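Local coordinates for putative adenosine kinase (Schistosoma mansoni, PDB 3VAS), which probably phosphorylates adenosine to AMP at the expense of ATP, as an adenosine kinase of the ribokinase (pfkB) family, at residues Y26-G31 against S102-I107; L162-I167 against C192-L197; H171-V176 against L197-H202; K178-Y183 against N206-C211. One frame throughout, in Å; residues are numbered along the deposited sequence.

Interaction 1: residues Y26-G31 against S102-I107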
loop_
_atom_site.group_PDB
_atom_site.type_symbol
_atom_site.label_atom_id
_atom_site.label_comp_id
_atom_site.label_asym_id
_atom_site.label_seq_id
_atom_site.Cartn_x
_atom_site.Cartn_y
_atom_site.Cartn_z
ATOM N N TYR A 26 1.353 6.736 -17.155
ATOM C CA TYR A 26 1.182 5.312 -17.425
ATOM C C TYR A 26 0.645 4.579 -16.192
ATOM O O TYR A 26 -0.128 3.627 -16.313
ATOM C CB TYR A 26 2.522 4.710 -17.842
ATOM C CG TYR A 26 2.426 3.356 -18.496
ATOM C CD1 TYR A 26 2.184 3.240 -19.859
ATOM C CD2 TYR A 26 2.594 2.191 -17.755
ATOM C CE1 TYR A 26 2.102 2.001 -20.464
ATOM C CE2 TYR A 26 2.515 0.949 -18.354
ATOM C CZ TYR A 26 2.267 0.861 -19.706
ATOM O OH TYR A 26 2.188 -0.374 -20.306
ATOM N N VAL A 27 1.065 5.038 -15.013
ATOM C CA VAL A 27 0.695 4.431 -13.738
ATOM C C VAL A 27 -0.150 5.394 -12.911
ATOM O O VAL A 27 0.238 6.541 -12.694
ATOM C CB VAL A 27 1.946 4.057 -12.909
ATOM C CG1 VAL A 27 1.543 3.524 -11.541
ATOM C CG2 VAL A 27 2.805 3.044 -13.656
ATOM N N PHE A 28 -1.304 4.921 -12.450
ATOM C CA PHE A 28 -2.209 5.741 -11.649
ATOM C C PHE A 28 -2.466 5.100 -10.293
ATOM O O PHE A 28 -2.743 3.905 -10.206
ATOM C CB PHE A 28 -3.544 5.941 -12.380
ATOM C CG PHE A 28 -4.564 6.727 -11.589
ATOM C CD1 PHE A 28 -4.691 8.096 -11.766
ATOM C CD2 PHE A 28 -5.401 6.094 -10.677
ATOM C CE1 PHE A 28 -5.622 8.822 -11.041
ATOM C CE2 PHE A 28 -6.330 6.812 -9.950
ATOM C CZ PHE A 28 -6.444 8.177 -10.134
ATOM N N GLY A 29 -2.388 5.903 -9.238
ATOM C CA GLY A 29 -2.799 5.458 -7.920
ATOM C C GLY A 29 -3.816 6.404 -7.307
ATOM O O GLY A 29 -3.805 7.604 -7.588
ATOM N N MET A 30 -4.717 5.867 -6.493
ATOM C CA MET A 30 -5.548 6.697 -5.622
ATOM C C MET A 30 -5.489 6.114 -4.220
ATOM O O MET A 30 -5.444 4.898 -4.062
ATOM C CB MET A 30 -6.998 6.798 -6.119
ATOM C CG MET A 30 -7.782 5.486 -6.129
ATOM S SD MET A 30 -9.576 5.716 -6.316
ATOM C CE MET A 30 -10.082 6.015 -4.639
ATOM N N GLY A 31 -5.465 6.967 -3.201
ATOM C CA GLY A 31 -5.369 6.465 -1.840
ATOM C C GLY A 31 -5.542 7.476 -0.723
ATOM O O GLY A 31 -6.116 8.554 -0.908
ATOM N N SER A 102 0.780 8.962 -11.636
ATOM C CA SER A 102 -0.269 9.881 -11.213
ATOM C C SER A 102 -0.844 9.415 -9.883
ATOM O O SER A 102 -0.975 8.211 -9.650
ATOM C CB SER A 102 -1.399 9.918 -12.242
ATOM O OG SER A 102 -0.988 10.505 -13.459
ATOM N N TYR A 103 -1.193 10.369 -9.023
ATOM C CA TYR A 103 -1.794 10.054 -7.732
ATOM C C TYR A 103 -2.943 10.996 -7.371
ATOM O O TYR A 103 -2.853 12.212 -7.565
ATOM C CB TYR A 103 -0.741 10.078 -6.623
ATOM C CG TYR A 103 -1.289 9.763 -5.243
ATOM C CD1 TYR A 103 -1.427 8.447 -4.812
ATOM C CD2 TYR A 103 -1.655 10.782 -4.366
ATOM C CE1 TYR A 103 -1.914 8.153 -3.548
ATOM C CE2 TYR A 103 -2.145 10.503 -3.096
ATOM C CZ TYR A 103 -2.274 9.185 -2.692
ATOM O OH TYR A 103 -2.767 8.895 -1.434
ATOM N N VAL A 104 -4.011 10.412 -6.836
ATOM C CA VAL A 104 -5.168 11.151 -6.343
ATOM C C VAL A 104 -5.460 10.769 -4.890
ATOM O O VAL A 104 -5.525 9.586 -4.552
ATOM C CB VAL A 104 -6.419 10.848 -7.192
ATOM C CG1 VAL A 104 -7.680 11.390 -6.519
ATOM C CG2 VAL A 104 -6.259 11.409 -8.602
ATOM N N GLY A 105 -5.630 11.774 -4.034
ATOM C CA GLY A 105 -5.993 11.552 -2.645
ATOM C C GLY A 105 -6.576 12.816 -2.040
ATOM O O GLY A 105 -6.549 13.876 -2.670
ATOM N N CYS A 106 -7.095 12.719 -0.819
ATOM C CA CYS A 106 -7.668 13.892 -0.153
ATOM C C CYS A 106 -6.890 14.333 1.087
ATOM O O CYS A 106 -6.762 13.586 2.061
ATOM C CB CYS A 106 -9.143 13.660 0.202
ATOM S SG CYS A 106 -9.985 15.137 0.840
ATOM N N ILE A 107 -6.377 15.559 1.041
ATOM C CA ILE A 107 -5.700 16.167 2.179
ATOM C C ILE A 107 -6.530 17.334 2.720
ATOM O O ILE A 107 -7.487 17.778 2.076
ATOM C CB ILE A 107 -4.307 16.707 1.792
ATOM C CG1 ILE A 107 -4.428 17.725 0.651
ATOM C CG2 ILE A 107 -3.355 15.564 1.411
ATOM C CD1 ILE A 107 -3.130 18.479 0.350
HETATM O O HOH W 1 -7.874 10.149 0.314
#
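Val27 and Gly29 lie on a strand that pairs in parallel with the one carrying Ser102 and Val104. Four backbone hydrogen bonds join them. Ser102 N gives to Val27 O, and Gly29 N gives to Ser102 O at 2.7 Å. Val104 N then gives to Gly29 O, and Gly31 N to Val104 O at 2.9 Å. The short strand axes run 12° apart. CA-H...O contacts fill in between, such as Tyr103 CA to Gly29 O at 3.2 Å. Past the last direct bond a water takes over. It donates to Gly31 O (2.7 Å) and accepts from Cys106 N.

The apolar contacts are on the face that carries Phe28, Met30, Ser102 and Val104. With CG anti to its backbone N (chi1 177°), the Phe28 ring leans along the strand pair. Its CZ meets Val104 CG2 at 3.6 Å, and its CD1 rests near Ser102 CB. On the other face lies Tyr103, beside Gly29 and Gly31, which have no side chains. Its ring runs alongside their backbone, and its OH comes to 3.2 Å from Gly31 C. Gly31 lies near the bound adenosine.

Strand 181-185 flanks strand 27-40 through backbone bonds of Phe28 to Val181 and Tyr183. Helices 170-178 and 189-205 cover the Phe28 and Met30 face, with Leu175, Val176 and Ile199 touching the Phe28 ring.

Interaction 2: residues L162-I167 against C192-L197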
loop_
_atom_site.group_PDB
_atom_site.type_symbol
_atom_site.label_atom_id
_atom_site.label_comp_id
_atom_site.label_asym_id
_atom_site.label_seq_id
_atom_site.Cartn_x
_atom_site.Cartn_y
_atom_site.Cartn_z
ATOM N N LEU A 162 -12.424 11.835 0.349
ATOM C CA LEU A 162 -12.180 11.520 -1.056
ATOM C C LEU A 162 -13.462 10.984 -1.683
ATOM O O LEU A 162 -14.038 10.006 -1.201
ATOM C CB LEU A 162 -11.053 10.501 -1.195
ATOM C CG LEU A 162 -10.764 9.993 -2.607
ATOM C CD1 LEU A 162 -10.208 11.108 -3.495
ATOM C CD2 LEU A 162 -9.811 8.817 -2.538
ATOM N N SER A 163 -13.918 11.637 -2.747
ATOM C CA SER A 163 -15.229 11.327 -3.303
ATOM C C SER A 163 -15.182 10.947 -4.773
ATOM O O SER A 163 -14.243 11.284 -5.488
ATOM C CB SER A 163 -16.180 12.510 -3.123
ATOM O OG SER A 163 -15.746 13.620 -3.885
ATOM N N LEU A 164 -16.223 10.251 -5.211
ATOM C CA LEU A 164 -16.384 9.903 -6.611
ATOM C C LEU A 164 -16.537 11.174 -7.447
ATOM O O LEU A 164 -16.108 11.221 -8.601
ATOM C CB LEU A 164 -17.603 8.994 -6.783
ATOM C CG LEU A 164 -17.803 8.297 -8.127
ATOM C CD1 LEU A 164 -16.551 7.528 -8.536
ATOM C CD2 LEU A 164 -19.008 7.372 -8.058
ATOM N N ALA A 165 -17.141 12.203 -6.852
ATOM C CA ALA A 165 -17.311 13.488 -7.519
ATOM C C ALA A 165 -15.981 14.117 -7.924
ATOM O O ALA A 165 -15.871 14.715 -8.995
ATOM C CB ALA A 165 -18.107 14.453 -6.641
ATOM N N HIS A 166 -14.976 13.992 -7.064
ATOM C CA HIS A 166 -13.673 14.583 -7.342
ATOM C C HIS A 166 -12.944 13.770 -8.398
ATOM O O HIS A 166 -12.286 14.317 -9.281
ATOM C CB HIS A 166 -12.835 14.658 -6.071
ATOM C CG HIS A 166 -11.395 14.978 -6.322
ATOM N ND1 HIS A 166 -10.952 16.256 -6.589
ATOM C CD2 HIS A 166 -10.301 14.182 -6.363
ATOM C CE1 HIS A 166 -9.644 16.235 -6.776
ATOM N NE2 HIS A 166 -9.224 14.989 -6.646
ATOM N N ILE A 167 -13.075 12.453 -8.295
ATOM C CA ILE A 167 -12.454 11.525 -9.230
ATOM C C ILE A 167 -13.049 11.658 -10.634
ATOM O O ILE A 167 -12.348 11.484 -11.632
ATOM C CB ILE A 167 -12.591 10.078 -8.714
ATOM C CG1 ILE A 167 -11.810 9.919 -7.405
ATOM C CG2 ILE A 167 -12.104 9.074 -9.742
ATOM C CD1 ILE A 167 -12.079 8.615 -6.684
ATOM N N CYS A 192 -12.906 5.464 0.171
ATOM C CA CYS A 192 -13.606 5.722 -1.080
ATOM C C CYS A 192 -13.776 4.465 -1.924
ATOM O O CYS A 192 -13.236 4.365 -3.026
ATOM C CB CYS A 192 -12.865 6.787 -1.889
ATOM S SG CYS A 192 -13.800 7.412 -3.290
ATOM N N TYR A 193 -14.539 3.511 -1.407
ATOM C CA TYR A 193 -14.751 2.261 -2.117
ATOM C C TYR A 193 -15.389 2.476 -3.488
ATOM O O TYR A 193 -15.045 1.796 -4.453
ATOM C CB TYR A 193 -15.589 1.288 -1.288
ATOM C CG TYR A 193 -15.683 -0.058 -1.955
ATOM C CD1 TYR A 193 -14.541 -0.818 -2.177
ATOM C CD2 TYR A 193 -16.904 -0.559 -2.392
ATOM C CE1 TYR A 193 -14.615 -2.050 -2.798
ATOM C CE2 TYR A 193 -16.991 -1.786 -3.009
ATOM C CZ TYR A 193 -15.844 -2.527 -3.212
ATOM O OH TYR A 193 -15.922 -3.746 -3.833
ATOM N N GLU A 194 -16.308 3.433 -3.563
ATOM C CA GLU A 194 -17.010 3.743 -4.804
ATOM C C GLU A 194 -16.047 4.142 -5.930
ATOM O O GLU A 194 -16.194 3.706 -7.070
ATOM C CB GLU A 194 -18.065 4.840 -4.563
ATOM C CG GLU A 194 -17.551 6.058 -3.780
ATOM C CD GLU A 194 -18.549 7.219 -3.734
ATOM O OE1 GLU A 194 -19.755 6.989 -3.991
ATOM O OE2 GLU A 194 -18.126 8.364 -3.440
ATOM N N GLY A 195 -15.062 4.970 -5.603
ATOM C CA GLY A 195 -14.072 5.391 -6.575
ATOM C C GLY A 195 -13.163 4.254 -7.010
ATOM O O GLY A 195 -12.907 4.069 -8.201
ATOM N N MET A 196 -12.669 3.480 -6.051
ATOM C CA MET A 196 -11.754 2.402 -6.404
ATOM C C MET A 196 -12.475 1.306 -7.186
ATOM O O MET A 196 -11.888 0.675 -8.059
ATOM C CB MET A 196 -11.015 1.857 -5.176
ATOM C CG MET A 196 -11.872 1.123 -4.181
ATOM S SD MET A 196 -10.962 0.784 -2.657
ATOM C CE MET A 196 -9.750 -0.403 -3.218
ATOM N N LEU A 197 -13.757 1.106 -6.893
ATOM C CA LEU A 197 -14.565 0.144 -7.641
ATOM C C LEU A 197 -14.771 0.616 -9.078
ATOM O O LEU A 197 -14.680 -0.173 -10.020
ATOM C CB LEU A 197 -15.922 -0.077 -6.963
ATOM C CG LEU A 197 -16.800 -1.161 -7.595
ATOM C CD1 LEU A 197 -16.042 -2.480 -7.692
ATOM C CD2 LEU A 197 -18.091 -1.350 -6.814
#
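The backbones of Leu164 and Gly195 come close, with CA atoms 5.1 Å apart, where the start of the short helix 164-167 meets helix 189-205. Glycine brings no side chain, and two methyl groups rest on its CA. Leu164 CD1 and Ile167 CD1 both lie 3.8 Å from Gly195 CA.

Glu194 makes the polar link. Its CG sits between backbone N and carbonyl carbon (chi1 48°), and the extended chain beyond carries the carboxylate to Leu164 N. OE2 of Glu194 accepts from Leu164 N at 3.2 Å, with an N-H...O angle of 153°. The donor approaches from above the carboxylate plane, 48° out of it. Leu164 N lies in the first helical turn, so the carboxylate probably gains from the helix dipole. Ser163 is the N-cap of that helix, and its OG accepts from His166 N at 3.3 Å.

Cys192 CB packs against Leu162 CD2 at 3.7 Å, and Cys192 SG lies 4.0 Å from Ile167 CD1.

On the sheet side of the contact, Met30 of strand 27-40 touches Leu162, Ile167 and Cys192. Leu162 also reaches strands 101-107 and 126-131. The far side of helix 189-205 meets helix 224-231, where Tyr193 OH bonds to Glu229.

Interaction 3: residues H171-V176 against L197-H202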
loop_
_atom_site.group_PDB
_atom_site.type_symbol
_atom_site.label_atom_id
_atom_site.label_comp_id
_atom_site.label_asym_id
_atom_site.label_seq_id
_atom_site.Cartn_x
_atom_site.Cartn_y
_atom_site.Cartn_z
ATOM N N HIS A 171 -10.757 16.682 -15.545
ATOM C CA HIS A 171 -9.303 16.841 -15.475
ATOM C C HIS A 171 -8.633 15.804 -14.579
ATOM O O HIS A 171 -7.411 15.665 -14.597
ATOM C CB HIS A 171 -8.911 18.261 -15.048
ATOM C CG HIS A 171 -9.181 18.564 -13.605
ATOM N ND1 HIS A 171 -10.396 19.036 -13.157
ATOM C CD2 HIS A 171 -8.387 18.476 -12.512
ATOM C CE1 HIS A 171 -10.342 19.220 -11.851
ATOM N NE2 HIS A 171 -9.134 18.887 -11.433
ATOM N N VAL A 172 -9.432 15.083 -13.796
ATOM C CA VAL A 172 -8.908 14.009 -12.962
ATOM C C VAL A 172 -9.162 12.646 -13.604
ATOM O O VAL A 172 -8.277 11.785 -13.632
ATOM C CB VAL A 172 -9.509 14.032 -11.542
ATOM C CG1 VAL A 172 -9.012 12.835 -10.740
ATOM C CG2 VAL A 172 -9.155 15.330 -10.834
ATOM N N TRP A 173 -10.368 12.452 -14.132
ATOM C CA TRP A 173 -10.698 11.192 -14.783
ATOM C C TRP A 173 -9.797 10.931 -15.987
ATOM O O TRP A 173 -9.572 9.780 -16.362
ATOM C CB TRP A 173 -12.170 11.142 -15.203
ATOM C CG TRP A 173 -12.547 9.803 -15.748
ATOM C CD1 TRP A 173 -12.816 9.491 -17.051
ATOM C CD2 TRP A 173 -12.664 8.579 -15.011
ATOM N NE1 TRP A 173 -13.104 8.152 -17.166
ATOM C CE2 TRP A 173 -13.018 7.569 -15.928
ATOM C CE3 TRP A 173 -12.513 8.242 -13.660
ATOM C CZ2 TRP A 173 -13.220 6.246 -15.541
ATOM C CZ3 TRP A 173 -12.711 6.925 -13.276
ATOM C CH2 TRP A 173 -13.063 5.944 -14.214
ATOM N N SER A 174 -9.275 12.000 -16.584
ATOM C CA SER A 174 -8.368 11.861 -17.722
ATOM C C SER A 174 -7.042 11.197 -17.329
ATOM O O SER A 174 -6.383 10.585 -18.165
ATOM C CB SER A 174 -8.121 13.212 -18.404
ATOM O OG SER A 174 -7.292 14.041 -17.614
ATOM N N LEU A 175 -6.654 11.320 -16.063
ATOM C CA LEU A 175 -5.480 10.603 -15.558
ATOM C C LEU A 175 -5.753 9.102 -15.481
ATOM O O LEU A 175 -4.850 8.284 -15.669
ATOM C CB LEU A 175 -5.063 11.127 -14.180
ATOM C CG LEU A 175 -4.619 12.590 -14.090
ATOM C CD1 LEU A 175 -4.295 12.952 -12.651
ATOM C CD2 LEU A 175 -3.427 12.849 -14.996
ATOM N N VAL A 176 -7.004 8.742 -15.201
ATOM C CA VAL A 176 -7.392 7.338 -15.140
ATOM C C VAL A 176 -7.438 6.744 -16.542
ATOM O O VAL A 176 -6.966 5.628 -16.769
ATOM C CB VAL A 176 -8.765 7.148 -14.457
ATOM C CG1 VAL A 176 -9.188 5.677 -14.491
ATOM C CG2 VAL A 176 -8.728 7.668 -13.027
ATOM N N LEU A 197 -13.757 1.106 -6.893
ATOM C CA LEU A 197 -14.565 0.144 -7.641
ATOM C C LEU A 197 -14.771 0.616 -9.078
ATOM O O LEU A 197 -14.680 -0.173 -10.020
ATOM C CB LEU A 197 -15.922 -0.077 -6.963
ATOM C CG LEU A 197 -16.800 -1.161 -7.595
ATOM C CD1 LEU A 197 -16.042 -2.480 -7.692
ATOM C CD2 LEU A 197 -18.091 -1.350 -6.814
ATOM N N LYS A 198 -15.050 1.906 -9.238
ATOM C CA LYS A 198 -15.236 2.480 -10.562
ATOM C C LYS A 198 -13.968 2.332 -11.402
ATOM O O LYS A 198 -14.034 1.937 -12.564
ATOM C CB LYS A 198 -15.631 3.956 -10.475
ATOM C CG LYS A 198 -16.326 4.455 -11.734
ATOM C CD LYS A 198 -16.094 5.938 -11.984
ATOM C CE LYS A 198 -16.640 6.335 -13.359
ATOM N NZ LYS A 198 -16.160 7.670 -13.815
ATOM N N ILE A 199 -12.817 2.644 -10.813
ATOM C CA ILE A 199 -11.548 2.523 -11.526
ATOM C C ILE A 199 -11.245 1.064 -11.867
ATOM O O ILE A 199 -10.772 0.764 -12.959
ATOM C CB ILE A 199 -10.381 3.142 -10.729
ATOM C CG1 ILE A 199 -10.543 4.661 -10.661
ATOM C CG2 ILE A 199 -9.042 2.791 -11.370
ATOM C CD1 ILE A 199 -9.500 5.354 -9.811
ATOM N N ALA A 200 -11.540 0.159 -10.936
ATOM C CA ALA A 200 -11.327 -1.268 -11.159
ATOM C C ALA A 200 -12.141 -1.795 -12.345
ATOM O O ALA A 200 -11.637 -2.568 -13.159
ATOM C CB ALA A 200 -11.645 -2.060 -9.896
ATOM N N LYS A 201 -13.399 -1.374 -12.437
ATOM C CA LYS A 201 -14.247 -1.759 -13.561
ATOM C C LYS A 201 -13.724 -1.191 -14.880
ATOM O O LYS A 201 -13.761 -1.869 -15.908
ATOM C CB LYS A 201 -15.695 -1.320 -13.334
ATOM C CG LYS A 201 -16.375 -2.045 -12.194
ATOM C CD LYS A 201 -17.767 -1.511 -11.943
ATOM C CE LYS A 201 -18.421 -2.247 -10.789
ATOM N NZ LYS A 201 -19.699 -1.602 -10.390
ATOM N N HIS A 202 -13.247 0.050 -14.845
ATOM C CA HIS A 202 -12.655 0.669 -16.027
ATOM C C HIS A 202 -11.447 -0.131 -16.510
ATOM O O HIS A 202 -11.287 -0.364 -17.708
ATOM C CB HIS A 202 -12.250 2.117 -15.741
ATOM C CG HIS A 202 -11.402 2.727 -16.813
ATOM N ND1 HIS A 202 -11.935 3.367 -17.912
ATOM C CD2 HIS A 202 -10.057 2.788 -16.959
ATOM C CE1 HIS A 202 -10.954 3.798 -18.687
ATOM N NE2 HIS A 202 -9.805 3.459 -18.131
#
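Trp173 reaches across to Lys198 and His202, joining two helices that pack on the alpha/beta core of the ribokinase fold. The helix segments cross at -44°. Their axes are 11.9 Å apart, and large side chains bridge the distance.

The Trp173 indole is the centre of the contact. The first torsion of Trp173 is trans, which swings the indole out toward the other helix. Lys198 comes from the opposite direction with an extended chain. Its NZ sits over the six-membered ring of Trp173, 3.4 Å from the centroid and 6° off the normal. This is a cation-pi contact, and Lys198 CE adds a CH-pi contact over the same face. The ammonium group also forms a salt bridge with Glu168. The opposite face of the indole rests on Val176 CB of its own helix.

His202 meets Trp173 as a T-shaped pair. The edge of the indole points at the imidazole face, with the planes at 76°. His202 NE2 is hydrogen-bonded to Lys208, which helps fix the imidazole.

Ile199 lies deeper, toward Phe28 and Met30 of the sheet. Its CG1 touches Trp173 CZ3 at 4.1 Å. Val176 and His202 pass with their side chains running in opposite senses, Val176 CG1 3.9 Å from His202 CD2, while Val176 CG2 lies 4.0 Å from Ile199 CD1.

Interaction 4: residues K178-Y183 against N206-C211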
loop_
_atom_site.group_PDB
_atom_site.type_symbol
_atom_site.label_atom_id
_atom_site.label_comp_id
_atom_site.label_asym_id
_atom_site.label_seq_id
_atom_site.Cartn_x
_atom_site.Cartn_y
_atom_site.Cartn_z
ATOM N N LYS A 178 -5.808 7.628 -19.260
ATOM C CA LYS A 178 -4.502 7.509 -19.907
ATOM C C LYS A 178 -3.597 6.456 -19.256
ATOM O O LYS A 178 -2.588 6.049 -19.840
ATOM C CB LYS A 178 -3.780 8.861 -19.937
ATOM C CG LYS A 178 -3.392 9.377 -18.563
ATOM C CD LYS A 178 -2.315 10.447 -18.651
ATOM C CE LYS A 178 -2.804 11.674 -19.381
ATOM N NZ LYS A 178 -1.688 12.616 -19.663
ATOM N N ALA A 179 -3.948 6.020 -18.050
ATOM C CA ALA A 179 -3.149 5.013 -17.351
ATOM C C ALA A 179 -3.362 3.622 -17.933
ATOM O O ALA A 179 -4.449 3.298 -18.405
ATOM C CB ALA A 179 -3.458 5.015 -15.864
ATOM N N GLN A 180 -2.315 2.805 -17.903
ATOM C CA GLN A 180 -2.415 1.419 -18.352
ATOM C C GLN A 180 -2.259 0.499 -17.156
ATOM O O GLN A 180 -2.557 -0.696 -17.228
ATOM C CB GLN A 180 -1.348 1.110 -19.403
ATOM C CG GLN A 180 -1.487 1.934 -20.674
ATOM C CD GLN A 180 -2.827 1.725 -21.353
ATOM O OE1 GLN A 180 -3.490 2.682 -21.757
ATOM N NE2 GLN A 180 -3.234 0.466 -21.483
ATOM N N VAL A 181 -1.790 1.079 -16.053
ATOM C CA VAL A 181 -1.514 0.340 -14.825
ATOM C C VAL A 181 -2.080 1.076 -13.616
ATOM O O VAL A 181 -1.888 2.284 -13.474
ATOM C CB VAL A 181 0.005 0.153 -14.619
ATOM C CG1 VAL A 181 0.288 -0.543 -13.290
ATOM C CG2 VAL A 181 0.612 -0.626 -15.784
ATOM N N TYR A 182 -2.780 0.351 -12.748
ATOM C CA TYR A 182 -3.299 0.935 -11.515
ATOM C C TYR A 182 -2.759 0.221 -10.283
ATOM O O TYR A 182 -2.574 -0.999 -10.284
ATOM C CB TYR A 182 -4.828 0.910 -11.497
ATOM C CG TYR A 182 -5.456 1.494 -12.738
ATOM C CD1 TYR A 182 -5.608 2.866 -12.882
ATOM C CD2 TYR A 182 -5.887 0.676 -13.769
ATOM C CE1 TYR A 182 -6.178 3.406 -14.018
ATOM C CE2 TYR A 182 -6.455 1.207 -14.911
ATOM C CZ TYR A 182 -6.598 2.571 -15.030
ATOM O OH TYR A 182 -7.166 3.103 -16.166
ATOM N N TYR A 183 -2.486 0.995 -9.240
ATOM C CA TYR A 183 -2.184 0.433 -7.936
ATOM C C TYR A 183 -3.074 1.083 -6.887
ATOM O O TYR A 183 -2.992 2.292 -6.666
ATOM C CB TYR A 183 -0.712 0.635 -7.558
ATOM C CG TYR A 183 -0.366 0.004 -6.225
ATOM C CD1 TYR A 183 -0.056 -1.353 -6.132
ATOM C CD2 TYR A 183 -0.374 0.753 -5.053
ATOM C CE1 TYR A 183 0.249 -1.942 -4.912
ATOM C CE2 TYR A 183 -0.077 0.174 -3.828
ATOM C CZ TYR A 183 0.237 -1.171 -3.763
ATOM O OH TYR A 183 0.544 -1.739 -2.546
ATOM N N ASN A 206 -11.234 -2.402 -20.070
ATOM C CA ASN A 206 -10.235 -1.961 -21.043
ATOM C C ASN A 206 -8.978 -2.829 -21.081
ATOM O O ASN A 206 -8.001 -2.479 -21.743
ATOM C CB ASN A 206 -9.864 -0.494 -20.813
ATOM C CG ASN A 206 -10.997 0.451 -21.159
ATOM O OD1 ASN A 206 -11.495 1.184 -20.306
ATOM N ND2 ASN A 206 -11.418 0.429 -22.417
ATOM N N GLU A 207 -9.022 -3.960 -20.378
ATOM C CA GLU A 207 -7.911 -4.913 -20.338
ATOM C C GLU A 207 -6.601 -4.278 -19.883
ATOM O O GLU A 207 -5.543 -4.522 -20.462
ATOM C CB GLU A 207 -7.731 -5.615 -21.687
ATOM C CG GLU A 207 -8.689 -6.779 -21.908
ATOM C CD GLU A 207 -8.528 -7.869 -20.857
ATOM O OE1 GLU A 207 -7.437 -8.477 -20.790
ATOM O OE2 GLU A 207 -9.488 -8.111 -20.091
ATOM N N LYS A 208 -6.685 -3.461 -18.842
ATOM C CA LYS A 208 -5.510 -2.834 -18.262
ATOM C C LYS A 208 -5.004 -3.659 -17.086
ATOM O O LYS A 208 -5.542 -4.726 -16.790
ATOM C CB LYS A 208 -5.831 -1.404 -17.824
ATOM C CG LYS A 208 -6.251 -0.493 -18.970
ATOM C CD LYS A 208 -6.568 0.910 -18.481
ATOM C CE LYS A 208 -6.975 1.825 -19.629
ATOM N NZ LYS A 208 -7.070 3.246 -19.201
ATOM N N LEU A 209 -3.969 -3.164 -16.417
ATOM C CA LEU A 209 -3.372 -3.894 -15.304
ATOM C C LEU A 209 -3.744 -3.277 -13.962
ATOM O O LEU A 209 -3.282 -2.189 -13.621
ATOM C CB LEU A 209 -1.849 -3.936 -15.448
ATOM C CG LEU A 209 -1.146 -4.876 -14.470
ATOM C CD1 LEU A 209 -1.315 -6.335 -14.914
ATOM C CD2 LEU A 209 0.325 -4.511 -14.316
ATOM N N PHE A 210 -4.567 -3.982 -13.194
ATOM C CA PHE A 210 -4.988 -3.489 -11.890
ATOM C C PHE A 210 -4.309 -4.268 -10.771
ATOM O O PHE A 210 -4.481 -5.479 -10.659
ATOM C CB PHE A 210 -6.512 -3.572 -11.743
ATOM C CG PHE A 210 -7.041 -2.866 -10.519
ATOM C CD1 PHE A 210 -7.443 -1.542 -10.591
ATOM C CD2 PHE A 210 -7.125 -3.524 -9.301
ATOM C CE1 PHE A 210 -7.926 -0.885 -9.471
ATOM C CE2 PHE A 210 -7.607 -2.875 -8.177
ATOM C CZ PHE A 210 -8.005 -1.550 -8.262
ATOM N N CYS A 211 -3.554 -3.562 -9.934
ATOM C CA CYS A 211 -2.810 -4.187 -8.845
ATOM C C CYS A 211 -3.403 -3.817 -7.491
ATOM O O CYS A 211 -3.665 -2.646 -7.216
ATOM C CB CYS A 211 -1.334 -3.782 -8.908
ATOM S SG CYS A 211 -0.578 -4.029 -10.543
#
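The Tyr182 ring has Lys208 at its edge, with Lys208 CD near the ring plane and 3.6 Å from Tyr182 CE2. The Phe210 side chain crosses that of Tyr182 at about a right angle, and Phe210 CD1 touches Tyr182 CB at 3.7 Å. On the opposite side of the sheet, Cys211 CB lies at the edge of the Tyr183 ring, 3.9 Å from Tyr183 CD1. Tyr183 OH bonds to Asn213.

Lys208 is extended beyond CG and carries its ammonium group back along the 178-183 segment. Its NZ donates to Ala179 O at 2.7 Å, nearly in line with the carbonyl bond. It also donates to Tyr182 OH at 3.0 Å. Glu177 O and His202 are further partners. That makes four for three N-H, so the protons are probably shared. The lysine is buried and probably charged. Tyr182 OH is hydrogen-bonded to Val176 O as well.

Strands 181-185 and 209-213 are the two parallel strands of a beta-alpha-beta crossover, with helix 189-205 as the connection. A Schellman motif ends that helix, with Glu207 at positive phi, and the chain then enters the second strand.

Leu209 N donates to Gln180 O at 3.0 Å. Tyr182 N in turn donates to Leu209 O, and Cys211 N to Tyr182 O at 2.8 Å. Val181 and Leu209 point the same way on the Tyr183 side, with Val181 CG1 and Leu209 CD2 4.1 Å apart.

From the N terminus, interaction 1 comes first and closes a 70-residue span. It is complete before the other three begin. Interactions 2, 3 and 4 close spans of 24, 20 and 22 residues. They cross one another, because all three first segments come before all three partners, and the partners follow in the same order. Interactions 2 and 3 share Leu197 and use successive turns of helix 189-205. Interaction 4 pairs the strands before and after that helix. Strand 181-185 also borders strand 27-40, which connects interactions 1 and 4 through the sheet. Side-chain hydrogen bonds of Tyr182 and Lys208 link interactions 3 and 4. Met30 and Phe28 pack against the helices of interactions 2 and 3.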